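Local coordinates for protein ABC-type amino acid transport system, periplasmic component (Caldanaerobacter subterraneus subsp. tengcongensis MB4, PDB 4YMX) that binds arginine between its two lobes and probably delivers it to the membrane-bound part of an amino acid ABC transporter, at residues 128-133 against 210-215; 116-121 against 226-231; 71-76 against 238-243; 144-149 against 166-171. One frame throughout, in Å; residues are numbered along the deposited sequence. Where two conformers were deposited one is given.

Contact 1 (128-133 against 210-215); sequences QVVVVK and LYMDEI
Val130 and Leu210 face each other as an antiparallel hydrogen-bonded pair, and their side chains leave the sheet on the same face. Two backbone bonds join them: Leu210 N gives its hydrogen to Val130 O over 2.7 Å, and Val130 N gives its own to Leu210 O over 3.1 Å, each with an N-H...O angle of 170°. On that face the CG2 methyl of Val130, anti to the carbonyl carbon and beside the backbone N, meets Met212 SD at 3.8 Å. The same methyl lies near Ile215 CG1, whose side chain crosses that of Val130 at about a right angle. Farther along the strand, Val132 CG2 packs against Leu210 CD1 at 3.8 Å, again with the two side chains roughly perpendicular. Val129 takes the other face. Its CG1 lies obliquely by the Tyr211 ring, 3.7 Å from CE1, with the two side chains side by side and pointing the same way, while the Tyr211 hydroxyl hydrogen-bonds to Asp194. Where the chains part after Leu210, a water donates to Gln128 O at 2.7 Å and to Met212 O at 2.9 Å, and Ile215 CG2 rests 3.5 Å from Gln128 O. The end of the Gln128 side chain turns away from 210-215; its OE1 hydrogen-bonds with Ser157 OG, and its NE2 makes a weak hydrogen bond to Glu193 of the arginine pocket. Antiparallel pairing of this kind at the edge of a mixed five-stranded sheet belongs to the second lobe of a family 3 solute-binding protein, here with the start of the strand close to bound arginine.

Contact 2 (116-121 against 226-231); sequences SVDFSD and VAKGNK
Asp118 pairs with Val226 in an antiparallel hydrogen-bonded bridge, which joins strand 117-124, an outermost strand of the mixed five-stranded sheet in one lobe of this periplasmic-binding-protein fold, to strand 222-227. Asp118 N donates to Val226 O at 2.9 Å, and Val226 N returns a bond to Asp118 O at 2.8 Å. On the same face of the sheet Val226 CG2 lies 4.0 Å from Asp118 CB, while Val117 CB comes to the carbonyl oxygen of Val226 from the neighbouring position.

The Asp118 carboxylate then reaches on to the turn that follows Val226. In the conformer described, its OD1 forms a rather long salt bridge with Lys228 NZ, 3.5 Å away, and the two side chains cross at about a right angle. The Lys228 chi2 of 66° places CD, which lies 3.3 Å from Asp118 OD1. The main hydrogen bond of the ammonium group goes to Lys114 O, and a water lies between NZ and OD1 and probably bridges them. A second water links Ser116 O to Lys228 N.

Behind these groups, a type II turn from Ala227 to Asn230, closed by Asn230 N to Ala227 O, presents the backbone of Gly229 to the aspartate. Asn230 caps the start of helix 231-247 through OD1 to Leu233 N. Within the turn, Gly229 N donates to Asp118 OD2 at 2.9 Å, approaching from above the carboxylate, 42° out of its plane.

Contact 3 (71-76 against 238-243); sequences NAIAKK and NEVIKE
Ala72, Ile73 and Lys76 receive Val240 in a small apolar helix-helix contact, where helix 65-77 meets helix 231-247 on the lobe that contains the sheet of strands 80-85, 38-43, 102-103, 222-227 and 117-124. The short helical segments approach to 9.6 Å between axes, with 116° between their N-to-C directions, and Ile73 and Val240 are the residues whose CA atoms lie nearest, 6.1 Å apart.

The CB of Val240 is directed toward the facing helix, and its two methyls are divided among three neighbours. CG1, anti to the backbone N (chi1 168°), reaches Ala72 CB at 3.8 Å and Ile73 CG1 at 3.9 Å. The Ile73 and Val240 side chains cross at about a right angle. The other methyl, CG2, turns to Lys76 and lies 3.6 Å from its CB, with CG only slightly farther. The Lys76 and Val240 side chains run past one another in opposite senses, and the lysine chi2 of 62° turns CD aside from an extended course.

The contact continues along helix 231-247: Ile73 also touches Val237, Ala72 touches Leu244 and Lys76 touches Val236. Next along the same helix, Ile241 packs on Ser120 and Tyr123 of strand 117-124.

Lys76 NZ and Glu239 OE1 are 5.0 Å apart, opposite charges that do not touch. The two helices are therefore joined here by methyl and methylene packing, with any attraction between these solvent-exposed charged ends probably a minor, longer-range contribution.

Contact 4 (144-149 against 166-171); sequences LKVKTI and NVKLKQ
Lys168 is gripped through both its backbone polar atoms: its N donates to Lys147 O at 2.9 Å, and its O accepts from Ile149 N at 3.0 Å. Lys170 N extends the pairing with a bond to Ile149 O of 2.9 Å. Thr148 with Lys168 and Ile149 with Leu169 thus form parallel bridges. Two CA-H...O contacts, each 3.2 Å, supplement them, from Val146 CA to Asn166 O and from Thr148 CA to Lys168 O.

On the Thr148 face, the extended Lys168 chain passes the threonine obliquely, with CB and CD both near OG1, and its CE reaches Val146 O at 3.6 Å. On the other face, Val167 CG2, anti to the backbone N, packs against Ile149 CG1 at 3.6 Å, their side chains crossing at about a right angle. Ile149 and Leu169 also touch Ala161 of helix 156-161, the connection of this beta-alpha-beta crossover, and Lys170 NZ reaches out to Asp181 in a salt bridge.

Directional backbone bonds therefore fix the strand pairing, while aliphatic packing beneath the crossover helix covers one face and, on the other, more open face, the aliphatic chain of Lys168 passes Thr148.

How the contacts relate
Contacts 2 and 3 lie in one lobe, contacts 1 and 4 in the other, with bound arginine between. Contacts 1 and 4 have centres 14 Å apart and share a five-stranded sheet, whose edge strands are 168-172 and 207-210; Leu144 CD1 touches Met212 SD at 3.8 Å. Contacts 2 and 3 have centres 15 Å apart and meet where Asn238 OD1 probably accepts a hydrogen bond from Asp121 N. Contacts 3 and 4 have centres about 40 Å apart. Along the chain the contacts are nested, 4 within 1, 1 within 2 and 2 within 3, so the chain leaves one lobe, builds the other and returns, as expected for a two-lobed binding protein.

Contact 1 (128-133 against 210-215)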
loop_
_atom_site.group_PDB
_atom_site.type_symbol
_atom_site.label_atom_id
_atom_site.label_comp_id
_atom_site.label_asym_id
_atom_site.label_seq_id
_atom_site.Cartn_x
_atom_site.Cartn_y
_atom_site.Cartn_z
ATOM N N GLN A 128 1.746 -7.692 -7.442
ATOM C CA GLN A 128 2.851 -8.145 -6.595
ATOM C C GLN A 128 4.062 -8.472 -7.448
ATOM O O GLN A 128 3.936 -9.090 -8.514
ATOM C CB GLN A 128 2.453 -9.404 -5.813
ATOM C CG GLN A 128 1.268 -9.205 -4.900
ATOM C CD GLN A 128 1.525 -8.145 -3.858
ATOM O OE1 GLN A 128 2.531 -8.190 -3.147
ATOM N NE2 GLN A 128 0.622 -7.173 -3.766
ATOM N N VAL A 129 5.233 -8.070 -6.970
ATOM C CA VAL A 129 6.482 -8.438 -7.609
ATOM C C VAL A 129 7.493 -8.875 -6.556
ATOM O O VAL A 129 7.253 -8.778 -5.356
ATOM C CB VAL A 129 7.090 -7.283 -8.433
ATOM C CG1 VAL A 129 6.088 -6.751 -9.459
ATOM C CG2 VAL A 129 7.606 -6.168 -7.528
ATOM N N VAL A 130 8.630 -9.365 -7.024
ATOM C CA VAL A 130 9.728 -9.739 -6.152
ATOM C C VAL A 130 10.892 -8.773 -6.388
ATOM O O VAL A 130 11.194 -8.416 -7.528
ATOM C CB VAL A 130 10.155 -11.188 -6.424
ATOM C CG1 VAL A 130 11.422 -11.531 -5.644
ATOM C CG2 VAL A 130 9.020 -12.151 -6.059
ATOM N N VAL A 131 11.513 -8.309 -5.310
ATOM C CA VAL A 131 12.706 -7.480 -5.405
ATOM C C VAL A 131 13.908 -8.267 -4.888
ATOM O O VAL A 131 13.832 -8.907 -3.836
ATOM C CB VAL A 131 12.570 -6.173 -4.581
ATOM C CG1 VAL A 131 13.821 -5.309 -4.744
ATOM C CG2 VAL A 131 11.331 -5.391 -5.000
ATOM N N VAL A 132 15.008 -8.233 -5.636
ATOM C CA VAL A 132 16.256 -8.895 -5.248
ATOM C C VAL A 132 17.419 -7.962 -5.558
ATOM O O VAL A 132 17.240 -6.958 -6.248
ATOM C CB VAL A 132 16.460 -10.240 -6.004
ATOM C CG1 VAL A 132 15.346 -11.224 -5.666
ATOM C CG2 VAL A 132 16.554 -10.008 -7.510
ATOM N N LYS A 133 18.612 -8.288 -5.065
ATOM C CA LYS A 133 19.805 -7.547 -5.464
ATOM C C LYS A 133 20.165 -7.878 -6.909
ATOM O O LYS A 133 19.794 -8.945 -7.420
ATOM C CB LYS A 133 20.991 -7.890 -4.568
ATOM C CG LYS A 133 20.858 -7.444 -3.126
ATOM C CD LYS A 133 21.003 -5.939 -3.016
ATOM C CE LYS A 133 21.632 -5.525 -1.699
ATOM N NZ LYS A 133 23.081 -5.839 -1.604
ATOM N N LEU A 210 11.835 -8.494 -10.170
ATOM C CA LEU A 210 11.511 -9.681 -10.948
ATOM C C LEU A 210 9.995 -9.809 -11.046
ATOM O O LEU A 210 9.287 -9.905 -10.028
ATOM C CB LEU A 210 12.123 -10.939 -10.331
ATOM C CG LEU A 210 13.644 -10.890 -10.205
ATOM C CD1 LEU A 210 14.186 -12.149 -9.546
ATOM C CD2 LEU A 210 14.292 -10.665 -11.564
ATOM N N TYR A 211 9.497 -9.778 -12.279
ATOM C CA TYR A 211 8.074 -9.949 -12.553
ATOM C C TYR A 211 7.751 -11.429 -12.687
ATOM O O TYR A 211 7.878 -12.011 -13.766
ATOM C CB TYR A 211 7.678 -9.179 -13.822
ATOM C CG TYR A 211 7.800 -7.687 -13.622
ATOM C CD1 TYR A 211 6.748 -6.956 -13.095
ATOM C CD2 TYR A 211 8.979 -7.015 -13.912
ATOM C CE1 TYR A 211 6.857 -5.594 -12.880
ATOM C CE2 TYR A 211 9.103 -5.647 -13.690
ATOM C CZ TYR A 211 8.031 -4.945 -13.177
ATOM O OH TYR A 211 8.156 -3.594 -12.954
ATOM N N MET A 212 7.346 -12.048 -11.587
ATOM C CA MET A 212 7.022 -13.473 -11.593
ATOM C C MET A 212 5.519 -13.654 -11.609
ATOM O O MET A 212 4.834 -13.142 -10.725
ATOM C CB MET A 212 7.592 -14.135 -10.346
ATOM C CG MET A 212 9.072 -13.902 -10.151
ATOM S SD MET A 212 9.648 -14.817 -8.725
ATOM C CE MET A 212 11.394 -14.456 -8.759
ATOM N N ASP A 213 5.008 -14.384 -12.596
ATOM C CA ASP A 213 3.572 -14.619 -12.706
ATOM C C ASP A 213 2.991 -15.133 -11.392
ATOM O O ASP A 213 1.983 -14.630 -10.889
ATOM C CB ASP A 213 3.274 -15.643 -13.807
ATOM C CG ASP A 213 3.375 -15.060 -15.209
ATOM O OD1 ASP A 213 3.603 -13.837 -15.351
ATOM O OD2 ASP A 213 3.201 -15.836 -16.177
ATOM N N GLU A 214 3.653 -16.118 -10.811
ATOM C CA GLU A 214 3.042 -16.870 -9.731
ATOM C C GLU A 214 2.964 -16.132 -8.394
ATOM O O GLU A 214 2.148 -16.482 -7.544
ATOM C CB GLU A 214 3.739 -18.218 -9.570
ATOM C CG GLU A 214 3.471 -19.166 -10.735
ATOM C CD GLU A 214 4.277 -20.437 -10.637
ATOM O OE1 GLU A 214 5.395 -20.446 -11.180
ATOM O OE2 GLU A 214 3.790 -21.418 -10.017
ATOM N N ILE A 215 3.784 -15.103 -8.205
ATOM C CA ILE A 215 3.736 -14.374 -6.946
ATOM C C ILE A 215 2.509 -13.470 -6.891
ATOM O O ILE A 215 2.092 -13.049 -5.817
ATOM C CB ILE A 215 5.031 -13.560 -6.693
ATOM C CG1 ILE A 215 5.170 -13.198 -5.209
ATOM C CG2 ILE A 215 5.049 -12.297 -7.541
ATOM C CD1 ILE A 215 5.507 -14.379 -4.315
HETATM O O HOH W 1 5.037 -10.226 -10.670
#

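Contact 2 (116-121 against 226-231)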
loop_
_atom_site.group_PDB
_atom_site.type_symbol
_atom_site.label_atom_id
_atom_site.label_comp_id
_atom_site.label_asym_id
_atom_site.label_seq_id
_atom_site.Cartn_x
_atom_site.Cartn_y
_atom_site.Cartn_z
ATOM N N SER A 116 -14.765 -7.725 8.022
ATOM C CA SER A 116 -14.482 -6.852 9.165
ATOM C C SER A 116 -14.772 -5.376 8.909
ATOM O O SER A 116 -15.231 -4.664 9.804
ATOM C CB SER A 116 -13.023 -7.010 9.604
ATOM O OG SER A 116 -12.774 -8.334 10.053
ATOM N N VAL A 117 -14.471 -4.910 7.696
ATOM C CA VAL A 117 -14.679 -3.513 7.317
ATOM C C VAL A 117 -15.344 -3.442 5.939
ATOM O O VAL A 117 -15.454 -4.452 5.246
ATOM C CB VAL A 117 -13.351 -2.714 7.310
ATOM C CG1 VAL A 117 -12.699 -2.728 8.691
ATOM C CG2 VAL A 117 -12.394 -3.260 6.245
ATOM N N ASP A 118 -15.798 -2.253 5.548
ATOM C CA ASP A 118 -16.403 -2.070 4.232
ATOM C C ASP A 118 -15.442 -1.330 3.303
ATOM O O ASP A 118 -14.721 -0.429 3.730
ATOM C CB ASP A 118 -17.712 -1.282 4.342
ATOM C CG ASP A 118 -18.827 -2.077 4.983
ATOM O OD1 ASP A 118 -18.780 -3.322 4.942
ATOM O OD2 ASP A 118 -19.761 -1.451 5.518
ATOM N N PHE A 119 -15.458 -1.698 2.029
ATOM C CA PHE A 119 -14.561 -1.089 1.049
ATOM C C PHE A 119 -15.291 -0.329 -0.041
ATOM O O PHE A 119 -16.374 -0.721 -0.497
ATOM C CB PHE A 119 -13.662 -2.140 0.395
ATOM C CG PHE A 119 -12.584 -2.654 1.294
ATOM C CD1 PHE A 119 -11.366 -1.993 1.389
ATOM C CD2 PHE A 119 -12.787 -3.799 2.047
ATOM C CE1 PHE A 119 -10.361 -2.474 2.228
ATOM C CE2 PHE A 119 -11.792 -4.285 2.882
ATOM C CZ PHE A 119 -10.575 -3.617 2.974
ATOM N N SER A 120 -14.670 0.764 -0.464
ATOM C CA SER A 120 -15.121 1.507 -1.628
ATOM C C SER A 120 -14.867 0.727 -2.904
ATOM O O SER A 120 -14.244 -0.340 -2.902
ATOM C CB SER A 120 -14.365 2.831 -1.701
ATOM O OG SER A 120 -13.022 2.600 -2.129
ATOM N N ASP A 121 -15.341 1.290 -4.005
ATOM C CA ASP A 121 -14.933 0.833 -5.321
ATOM C C ASP A 121 -13.415 0.936 -5.427
ATOM O O ASP A 121 -12.786 1.759 -4.747
ATOM C CB ASP A 121 -15.583 1.702 -6.398
ATOM C CG ASP A 121 -17.093 1.563 -6.431
ATOM O OD1 ASP A 121 -17.589 0.425 -6.313
ATOM O OD2 ASP A 121 -17.779 2.593 -6.602
ATOM N N VAL A 226 -13.744 1.776 5.243
ATOM C CA VAL A 226 -14.458 2.440 6.331
ATOM C C VAL A 226 -14.985 1.383 7.285
ATOM O O VAL A 226 -15.018 0.194 6.957
ATOM C CB VAL A 226 -15.633 3.346 5.847
ATOM C CG1 VAL A 226 -15.127 4.438 4.907
ATOM C CG2 VAL A 226 -16.738 2.514 5.188
ATOM N N ALA A 227 -15.409 1.812 8.468
ATOM C CA ALA A 227 -15.940 0.876 9.449
ATOM C C ALA A 227 -17.181 0.170 8.912
ATOM O O ALA A 227 -17.953 0.738 8.128
ATOM C CB ALA A 227 -16.263 1.584 10.740
ATOM N N LYS A 228 -17.360 -1.073 9.336
ATOM C CA LYS A 228 -18.521 -1.861 8.951
ATOM C C LYS A 228 -19.815 -1.111 9.255
ATOM O O LYS A 228 -20.056 -0.700 10.390
ATOM C CB LYS A 228 -18.513 -3.194 9.696
ATOM C CG LYS A 228 -19.668 -4.106 9.332
ATOM C CD LYS A 228 -19.587 -4.561 7.885
ATOM C CE LYS A 228 -18.475 -5.573 7.661
ATOM N NZ LYS A 228 -18.782 -6.439 6.489
ATOM N N GLY A 229 -20.633 -0.914 8.227
ATOM C CA GLY A 229 -21.913 -0.249 8.384
ATOM C C GLY A 229 -21.918 1.263 8.276
ATOM O O GLY A 229 -22.983 1.884 8.343
ATOM N N ASN A 230 -20.748 1.873 8.107
ATOM C CA ASN A 230 -20.699 3.318 7.931
ATOM C C ASN A 230 -21.035 3.682 6.487
ATOM O O ASN A 230 -20.162 4.074 5.702
ATOM C CB ASN A 230 -19.334 3.866 8.337
ATOM C CG ASN A 230 -19.296 5.376 8.383
ATOM O OD1 ASN A 230 -20.248 6.052 7.980
ATOM N ND2 ASN A 230 -18.187 5.922 8.866
ATOM N N LYS A 231 -22.308 3.537 6.142
ATOM C CA LYS A 231 -22.765 3.764 4.779
ATOM C C LYS A 231 -22.677 5.222 4.377
ATOM O O LYS A 231 -22.381 5.525 3.220
ATOM C CB LYS A 231 -24.210 3.272 4.608
ATOM C CG LYS A 231 -24.756 3.489 3.210
ATOM C CD LYS A 231 -26.262 3.329 3.152
ATOM C CE LYS A 231 -26.672 1.881 3.235
ATOM N NZ LYS A 231 -26.045 1.074 2.159
HETATM O O HOH W 2 -15.447 -2.097 11.183
HETATM O O HOH W 3 -17.851 -5.486 3.510
#

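Contact 3 (71-76 against 238-243)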
loop_
_atom_site.group_PDB
_atom_site.type_symbol
_atom_site.label_atom_id
_atom_site.label_comp_id
_atom_site.label_asym_id
_atom_site.label_seq_id
_atom_site.Cartn_x
_atom_site.Cartn_y
_atom_site.Cartn_z
ATOM N N ASN A 71 -7.765 14.139 0.553
ATOM C CA ASN A 71 -8.098 15.552 0.585
ATOM C C ASN A 71 -9.317 15.883 -0.266
ATOM O O ASN A 71 -10.090 16.778 0.092
ATOM C CB ASN A 71 -6.887 16.420 0.258
ATOM C CG ASN A 71 -6.058 16.710 1.483
ATOM O OD1 ASN A 71 -6.518 17.375 2.413
ATOM N ND2 ASN A 71 -4.837 16.211 1.498
ATOM N N ALA A 72 -9.529 15.133 -1.344
ATOM C CA ALA A 72 -10.734 15.318 -2.148
ATOM C C ALA A 72 -11.969 14.924 -1.338
ATOM O O ALA A 72 -13.015 15.581 -1.408
ATOM C CB ALA A 72 -10.657 14.513 -3.447
ATOM N N ILE A 73 -11.843 13.858 -0.550
ATOM C CA ILE A 73 -12.937 13.412 0.301
ATOM C C ILE A 73 -13.220 14.448 1.388
ATOM O O ILE A 73 -14.383 14.804 1.632
ATOM C CB ILE A 73 -12.618 12.037 0.934
ATOM C CG1 ILE A 73 -12.585 10.948 -0.145
ATOM C CG2 ILE A 73 -13.612 11.698 2.062
ATOM C CD1 ILE A 73 -11.929 9.648 0.322
ATOM N N ALA A 74 -12.162 14.937 2.036
ATOM C CA ALA A 74 -12.316 15.936 3.092
ATOM C C ALA A 74 -12.982 17.194 2.545
ATOM O O ALA A 74 -13.818 17.795 3.224
ATOM C CB ALA A 74 -10.981 16.271 3.708
ATOM N N LYS A 75 -12.622 17.585 1.325
ATOM C CA LYS A 75 -13.194 18.783 0.712
ATOM C C LYS A 75 -14.673 18.629 0.370
ATOM O O LYS A 75 -15.460 19.568 0.569
ATOM C CB LYS A 75 -12.374 19.230 -0.496
ATOM C CG LYS A 75 -11.069 19.888 -0.087
ATOM C CD LYS A 75 -10.464 20.713 -1.212
ATOM C CE LYS A 75 -9.045 21.147 -0.874
ATOM N NZ LYS A 75 -8.059 20.494 -1.779
ATOM N N LYS A 76 -15.060 17.451 -0.111
ATOM C CA LYS A 76 -16.472 17.146 -0.343
ATOM C C LYS A 76 -17.276 17.245 0.949
ATOM O O LYS A 76 -18.396 17.768 0.965
ATOM C CB LYS A 76 -16.620 15.747 -0.944
ATOM C CG LYS A 76 -18.046 15.364 -1.317
ATOM C CD LYS A 76 -18.632 16.274 -2.389
ATOM C CE LYS A 76 -19.935 15.693 -2.919
ATOM N NZ LYS A 76 -20.524 16.513 -4.010
ATOM N N ASN A 238 -17.332 6.779 -2.365
ATOM C CA ASN A 238 -17.584 6.264 -3.688
ATOM C C ASN A 238 -17.966 7.345 -4.664
ATOM O O ASN A 238 -17.545 7.298 -5.763
ATOM C CB ASN A 238 -18.651 5.173 -3.669
ATOM C CG ASN A 238 -18.107 3.839 -3.282
ATOM O OD1 ASN A 238 -16.965 3.550 -3.481
ATOM N ND2 ASN A 238 -18.956 3.027 -2.772
ATOM N N GLU A 239 -18.748 8.314 -4.217
ATOM C CA GLU A 239 -19.088 9.463 -5.057
ATOM C C GLU A 239 -17.849 10.273 -5.435
ATOM O O GLU A 239 -17.706 10.709 -6.577
ATOM C CB GLU A 239 -20.113 10.368 -4.356
ATOM C CG GLU A 239 -21.511 9.770 -4.210
ATOM C CD GLU A 239 -22.448 10.654 -3.399
ATOM O OE1 GLU A 239 -22.284 11.893 -3.431
ATOM O OE2 GLU A 239 -23.346 10.109 -2.722
ATOM N N VAL A 240 -16.954 10.485 -4.477
ATOM C CA VAL A 240 -15.749 11.276 -4.734
ATOM C C VAL A 240 -14.819 10.560 -5.708
ATOM O O VAL A 240 -14.288 11.182 -6.629
ATOM C CB VAL A 240 -15.008 11.615 -3.418
ATOM C CG1 VAL A 240 -13.617 12.166 -3.703
ATOM C CG2 VAL A 240 -15.839 12.598 -2.596
ATOM N N ILE A 241 -14.636 9.256 -5.518
ATOM C CA ILE A 241 -13.821 8.478 -6.451
ATOM C C ILE A 241 -14.414 8.552 -7.857
ATOM O O ILE A 241 -13.693 8.786 -8.826
ATOM C CB ILE A 241 -13.674 7.014 -6.015
ATOM C CG1 ILE A 241 -12.883 6.948 -4.709
ATOM C CG2 ILE A 241 -12.984 6.192 -7.112
ATOM C CD1 ILE A 241 -12.890 5.576 -4.067
ATOM N N LYS A 242 -15.726 8.377 -7.965
ATOM C CA LYS A 242 -16.382 8.483 -9.269
ATOM C C LYS A 242 -16.202 9.872 -9.870
ATOM O O LYS A 242 -15.880 10.005 -11.057
ATOM C CB LYS A 242 -17.865 8.116 -9.154
ATOM C CG LYS A 242 -18.148 6.652 -9.444
ATOM C CD LYS A 242 -19.634 6.413 -9.704
ATOM C CE LYS A 242 -19.912 4.961 -10.083
ATOM N NZ LYS A 242 -19.504 4.638 -11.481
ATOM N N GLU A 243 -16.397 10.919 -9.076
ATOM C CA GLU A 243 -16.262 12.267 -9.622
ATOM C C GLU A 243 -14.820 12.604 -10.008
ATOM O O GLU A 243 -14.590 13.291 -11.003
ATOM C CB GLU A 243 -16.857 13.312 -8.675
ATOM C CG GLU A 243 -16.739 14.758 -9.153
ATOM C CD GLU A 243 -17.495 15.052 -10.448
ATOM O OE1 GLU A 243 -17.330 16.176 -10.956
ATOM O OE2 GLU A 243 -18.251 14.185 -10.953
#

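Contact 4 (144-149 against 166-171)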
loop_
_atom_site.group_PDB
_atom_site.type_symbol
_atom_site.label_atom_id
_atom_site.label_comp_id
_atom_site.label_asym_id
_atom_site.label_seq_id
_atom_site.Cartn_x
_atom_site.Cartn_y
_atom_site.Cartn_z
ATOM N N LEU A 144 12.640 -19.316 -5.296
ATOM C CA LEU A 144 12.256 -18.750 -4.006
ATOM C C LEU A 144 12.126 -19.793 -2.909
ATOM O O LEU A 144 12.069 -19.444 -1.725
ATOM C CB LEU A 144 10.944 -17.972 -4.116
ATOM C CG LEU A 144 10.975 -16.764 -5.050
ATOM C CD1 LEU A 144 9.586 -16.169 -5.157
ATOM C CD2 LEU A 144 11.987 -15.716 -4.570
ATOM N N LYS A 145 12.068 -21.067 -3.293
ATOM C CA LYS A 145 11.963 -22.136 -2.299
ATOM C C LYS A 145 13.086 -22.062 -1.274
ATOM O O LYS A 145 14.248 -21.842 -1.629
ATOM C CB LYS A 145 11.981 -23.513 -2.968
ATOM C CG LYS A 145 10.781 -23.789 -3.835
ATOM C CD LYS A 145 10.852 -25.184 -4.429
ATOM C CE LYS A 145 9.657 -25.416 -5.329
ATOM N NZ LYS A 145 9.474 -24.249 -6.240
ATOM N N VAL A 146 12.726 -22.258 -0.004
ATOM C CA VAL A 146 13.679 -22.297 1.114
ATOM C C VAL A 146 14.399 -20.962 1.385
ATOM O O VAL A 146 15.336 -20.902 2.187
ATOM C CB VAL A 146 14.735 -23.452 0.967
ATOM C CG1 VAL A 146 15.266 -23.872 2.339
ATOM C CG2 VAL A 146 14.139 -24.672 0.264
ATOM N N LYS A 147 13.963 -19.896 0.721
ATOM C CA LYS A 147 14.615 -18.599 0.870
ATOM C C LYS A 147 14.000 -17.756 1.986
ATOM O O LYS A 147 12.869 -17.993 2.419
ATOM C CB LYS A 147 14.562 -17.821 -0.449
ATOM C CG LYS A 147 15.285 -18.497 -1.605
ATOM C CD LYS A 147 16.800 -18.372 -1.459
ATOM C CE LYS A 147 17.517 -18.961 -2.667
ATOM N NZ LYS A 147 18.990 -18.709 -2.610
ATOM N N THR A 148 14.764 -16.770 2.450
ATOM C CA THR A 148 14.289 -15.822 3.450
ATOM C C THR A 148 13.670 -14.649 2.704
ATOM O O THR A 148 14.343 -13.961 1.935
ATOM C CB THR A 148 15.431 -15.361 4.366
ATOM O OG1 THR A 148 15.966 -16.505 5.051
ATOM C CG2 THR A 148 14.938 -14.345 5.409
ATOM N N ILE A 149 12.374 -14.455 2.909
ATOM C CA ILE A 149 11.614 -13.467 2.147
ATOM C C ILE A 149 11.027 -12.423 3.086
ATOM O O ILE A 149 10.258 -12.757 3.993
ATOM C CB ILE A 149 10.479 -14.148 1.367
ATOM C CG1 ILE A 149 11.034 -15.309 0.534
ATOM C CG2 ILE A 149 9.736 -13.121 0.503
ATOM C CD1 ILE A 149 12.000 -14.898 -0.542
ATOM N N ASN A 166 8.599 -24.089 1.822
ATOM C CA ASN A 166 9.682 -23.975 2.800
ATOM C C ASN A 166 10.214 -22.555 2.987
ATOM O O ASN A 166 11.371 -22.351 3.365
ATOM C CB ASN A 166 10.816 -24.951 2.466
ATOM C CG ASN A 166 10.350 -26.389 2.482
ATOM O OD1 ASN A 166 10.384 -27.084 1.462
ATOM N ND2 ASN A 166 9.889 -26.841 3.642
ATOM N N VAL A 167 9.352 -21.575 2.725
ATOM C CA VAL A 167 9.734 -20.176 2.883
ATOM C C VAL A 167 10.132 -19.864 4.328
ATOM O O VAL A 167 9.561 -20.406 5.288
ATOM C CB VAL A 167 8.603 -19.225 2.419
ATOM C CG1 VAL A 167 7.407 -19.299 3.359
ATOM C CG2 VAL A 167 9.114 -17.792 2.310
ATOM N N LYS A 168 11.147 -19.027 4.476
ATOM C CA LYS A 168 11.486 -18.470 5.773
ATOM C C LYS A 168 11.021 -17.024 5.764
ATOM O O LYS A 168 11.704 -16.137 5.245
ATOM C CB LYS A 168 12.990 -18.564 6.035
ATOM C CG LYS A 168 13.530 -19.979 5.855
ATOM C CD LYS A 168 15.028 -20.063 6.118
ATOM C CE LYS A 168 15.566 -21.451 5.771
ATOM N NZ LYS A 168 16.979 -21.637 6.204
ATOM N N LEU A 169 9.831 -16.790 6.310
ATOM C CA LEU A 169 9.266 -15.450 6.330
ATOM C C LEU A 169 10.045 -14.546 7.272
ATOM O O LEU A 169 10.347 -14.929 8.405
ATOM C CB LEU A 169 7.805 -15.477 6.782
ATOM C CG LEU A 169 6.690 -15.830 5.802
ATOM C CD1 LEU A 169 5.364 -15.392 6.403
ATOM C CD2 LEU A 169 6.905 -15.180 4.445
ATOM N N LYS A 170 10.360 -13.345 6.806
ATOM C CA LYS A 170 10.875 -12.292 7.679
ATOM C C LYS A 170 9.821 -11.189 7.691
ATOM O O LYS A 170 9.589 -10.521 6.674
ATOM C CB LYS A 170 12.214 -11.754 7.183
ATOM C CG LYS A 170 12.903 -10.826 8.193
ATOM C CD LYS A 170 14.259 -10.360 7.689
ATOM C CE LYS A 170 15.063 -9.664 8.793
ATOM N NZ LYS A 170 14.372 -8.448 9.317
ATOM N N GLN A 171 9.171 -11.012 8.836
ATOM C CA GLN A 171 7.979 -10.176 8.930
ATOM C C GLN A 171 8.301 -8.814 9.514
ATOM O O GLN A 171 8.845 -8.715 10.618
ATOM C CB GLN A 171 6.919 -10.893 9.772
ATOM C CG GLN A 171 6.387 -12.133 9.063
ATOM C CD GLN A 171 5.646 -13.078 9.979
ATOM O OE1 GLN A 171 6.247 -13.736 10.827
ATOM N NE2 GLN A 171 4.335 -13.160 9.805
#